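Local atomic coordinates of protease Do-like 2, chloroplastic (Arabidopsis thaliana, PDB entry 4FLN), a protein that acts as a chloroplast serine protease of the S1C family, making the primary cleavage of the photodamaged D1 protein of photosystem II. Residues H238-D242 with S329-A333. Numbering follows the deposited sequence.
Sequences HFLTD and SQKFA
The imidazole of His238 lies over the ring of Phe332 in an offset stack, with centroids 3.9 Å apart and planes at 16°. The stack joins the helix that follows the second barrel of the trypsin-like protease fold to the first PDZ domain of this Deg/HtrA-type chain. Residues 238-242 lie within helix 233-246, and Asp242 N donates a helical hydrogen bond to His238 O, 3.0 Å. Segment 329-333 leads from the end of helix 325-329 toward strand 336-343, with Lys331 and Phe332 extended. CA atoms lie closest at His238-Gln330, 7.2 Å, and Asp242-Phe332, 7.5 Å. His238 takes chi1 t, and Phe332 chi1 m with chi2 -90°. These rotamers bring the ring ends together, although neither CA-CB bond points at the other segment. Tyr252 also stacks on His238, and Arg245 makes a cation-pi contact with Phe332. Thr241 OG1 packs 3.4 Å from Phe332 CZ, and Asp242 CB lies 4.0 Å from Phe332 CE1. The Asp242 carboxylate hydrogen-bonds with the Thr250 hydroxyl, and the Lys331 amine forms a salt bridge with Asp304. At its edge the imidazole donates one hydrogen bond to the loop backbone: His238 NE2 to Lys331 O, 2.6 Å, with an N-H...O angle of 164°.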
ATOM      1  N   HIS B 238     -19.676   1.567  41.547  1.00 45.45           N
ATOM      2  CA  HIS B 238     -19.660   3.017  41.552  1.00 45.67           C
ATOM      3  C   HIS B 238     -20.775   3.560  40.684  1.00 44.91           C
ATOM      4  O   HIS B 238     -21.461   4.505  41.053  1.00 51.14           O
ATOM      5  CB  HIS B 238     -18.320   3.534  41.043  1.00 52.61           C
ATOM      6  CG  HIS B 238     -18.176   5.018  41.142  1.00 52.99           C
ATOM      7  ND1 HIS B 238     -18.916   5.889  40.371  1.00 56.95           N
ATOM      8  CD2 HIS B 238     -17.387   5.786  41.929  1.00 47.73           C
ATOM      9  CE1 HIS B 238     -18.582   7.131  40.672  1.00 57.50           C
ATOM     10  NE2 HIS B 238     -17.662   7.096  41.619  1.00 56.25           N
ATOM     11  N   PHE B 239     -20.960   2.947  39.529  1.00 44.42           N
ATOM     12  CA  PHE B 239     -22.006   3.372  38.625  1.00 51.59           C
ATOM     13  C   PHE B 239     -23.392   3.127  39.218  1.00 52.22           C
ATOM     14  O   PHE B 239     -24.266   3.993  39.183  1.00 54.65           O
ATOM     15  CB  PHE B 239     -21.867   2.658  37.281  1.00 53.09           C
ATOM     16  CG  PHE B 239     -22.857   3.115  36.264  1.00 47.56           C
ATOM     17  CD1 PHE B 239     -22.777   4.393  35.736  1.00 45.41           C
ATOM     18  CD2 PHE B 239     -23.877   2.281  35.852  1.00 37.92           C
ATOM     19  CE1 PHE B 239     -23.693   4.821  34.813  1.00 53.72           C
ATOM     20  CE2 PHE B 239     -24.798   2.704  34.929  1.00 49.52           C
ATOM     21  CZ  PHE B 239     -24.711   3.977  34.405  1.00 54.76           C
ATOM     22  N   LEU B 240     -23.597   1.944  39.769  1.00 54.85           N
ATOM     23  CA  LEU B 240     -24.907   1.617  40.309  1.00 56.12           C
ATOM     24  C   LEU B 240     -25.279   2.496  41.501  1.00 60.24           C
ATOM     25  O   LEU B 240     -26.395   3.002  41.559  1.00 70.26           O
ATOM     26  CB  LEU B 240     -25.004   0.132  40.660  1.00 51.97           C
ATOM     27  CG  LEU B 240     -24.903  -0.816  39.465  1.00 51.81           C
ATOM     28  CD1 LEU B 240     -24.947  -2.271  39.927  1.00 51.02           C
ATOM     29  CD2 LEU B 240     -25.998  -0.524  38.442  1.00 44.33           C
ATOM     30  N   THR B 241     -24.363   2.682  42.449  1.00 56.76           N
ATOM     31  CA  THR B 241     -24.696   3.502  43.612  1.00 59.04           C
ATOM     32  C   THR B 241     -24.835   4.965  43.198  1.00 58.89           C
ATOM     33  O   THR B 241     -25.665   5.697  43.741  1.00 54.10           O
ATOM     34  CB  THR B 241     -23.721   3.328  44.829  1.00 51.01           C
ATOM     35  OG1 THR B 241     -23.088   4.575  45.140  1.00 59.35           O
ATOM     36  CG2 THR B 241     -22.672   2.280  44.564  1.00 38.23           C
ATOM     37  N   ASP B 242     -24.043   5.381  42.214  1.00 53.95           N
ATOM     38  CA  ASP B 242     -24.203   6.713  41.659  1.00 53.49           C
ATOM     39  C   ASP B 242     -25.673   6.864  41.280  1.00 62.79           C
ATOM     40  O   ASP B 242     -26.330   7.833  41.651  1.00 66.13           O
ATOM     41  CB  ASP B 242     -23.295   6.904  40.441  1.00 49.19           C
ATOM     42  CG  ASP B 242     -23.341   8.319  39.881  1.00 61.08           C
ATOM     43  OD1 ASP B 242     -22.647   8.590  38.876  1.00 65.39           O
ATOM     44  OD2 ASP B 242     -24.072   9.166  40.431  1.00 67.24           O
ATOM     45  N   SER B 329     -10.631   8.328  41.476  1.00 39.83           N
ATOM     46  CA  SER B 329     -11.763   7.828  40.710  1.00 42.30           C
ATOM     47  C   SER B 329     -12.816   7.124  41.578  1.00 52.50           C
ATOM     48  O   SER B 329     -13.969   6.979  41.177  1.00 57.84           O
ATOM     49  CB  SER B 329     -11.276   6.885  39.611  1.00 47.72           C
ATOM     50  OG  SER B 329     -10.697   5.717  40.171  1.00 59.14           O
ATOM     51  N   GLN B 330     -12.429   6.683  42.767  1.00 58.33           N
ATOM     52  CA  GLN B 330     -13.360   5.941  43.613  1.00 57.85           C
ATOM     53  C   GLN B 330     -14.286   6.865  44.396  1.00 55.73           C
ATOM     54  O   GLN B 330     -15.155   6.407  45.142  1.00 70.38           O
ATOM     55  CB  GLN B 330     -12.621   4.971  44.542  1.00 54.42           C
ATOM     56  CG  GLN B 330     -12.480   3.568  43.958  1.00 58.81           C
ATOM     57  CD  GLN B 330     -13.771   3.078  43.317  1.00 70.47           C
ATOM     58  OE1 GLN B 330     -14.013   3.295  42.124  1.00 86.02           O
ATOM     59  NE2 GLN B 330     -14.611   2.426  44.107  1.00 68.92           N
ATOM     60  N   LYS B 331     -14.103   8.165  44.211  1.00 43.61           N
ATOM     61  CA  LYS B 331     -14.940   9.156  44.868  1.00 48.56           C
ATOM     62  C   LYS B 331     -16.177   9.416  44.022  1.00 49.04           C
ATOM     63  O   LYS B 331     -16.312   8.877  42.928  1.00 57.32           O
ATOM     64  CB  LYS B 331     -14.159  10.463  45.064  1.00 56.78           C
ATOM     65  CG  LYS B 331     -12.954  10.378  46.011  1.00 54.66           C
ATOM     66  CD  LYS B 331     -13.387  10.203  47.467  1.00 49.97           C
ATOM     67  CE  LYS B 331     -12.216  10.381  48.418  1.00 50.29           C
ATOM     68  NZ  LYS B 331     -12.577  10.084  49.828  1.00 52.08           N
ATOM     69  N   PHE B 332     -17.071  10.260  44.517  1.00 47.24           N
ATOM     70  CA  PHE B 332     -18.220  10.695  43.726  1.00 47.11           C
ATOM     71  C   PHE B 332     -18.185  12.193  43.462  1.00 51.23           C
ATOM     72  O   PHE B 332     -17.521  12.946  44.171  1.00 49.32           O
ATOM     73  CB  PHE B 332     -19.525  10.276  44.395  1.00 38.56           C
ATOM     74  CG  PHE B 332     -19.733   8.793  44.403  1.00 54.95           C
ATOM     75  CD1 PHE B 332     -20.388   8.167  43.351  1.00 62.48           C
ATOM     76  CD2 PHE B 332     -19.239   8.017  45.436  1.00 49.74           C
ATOM     77  CE1 PHE B 332     -20.556   6.797  43.345  1.00 60.82           C
ATOM     78  CE2 PHE B 332     -19.406   6.651  45.434  1.00 50.36           C
ATOM     79  CZ  PHE B 332     -20.062   6.038  44.391  1.00 58.38           C
ATOM     80  N   ALA B 333     -18.871  12.629  42.418  1.00 57.44           N
ATOM     81  CA  ALA B 333     -18.898  14.051  42.124  1.00 57.83           C
ATOM     82  C   ALA B 333     -19.349  14.793  43.373  1.00 56.12           C
ATOM     83  O   ALA B 333     -20.358  14.447  43.984  1.00 68.18           O
ATOM     84  CB  ALA B 333     -19.819  14.341  40.956  1.00 62.77           C
TER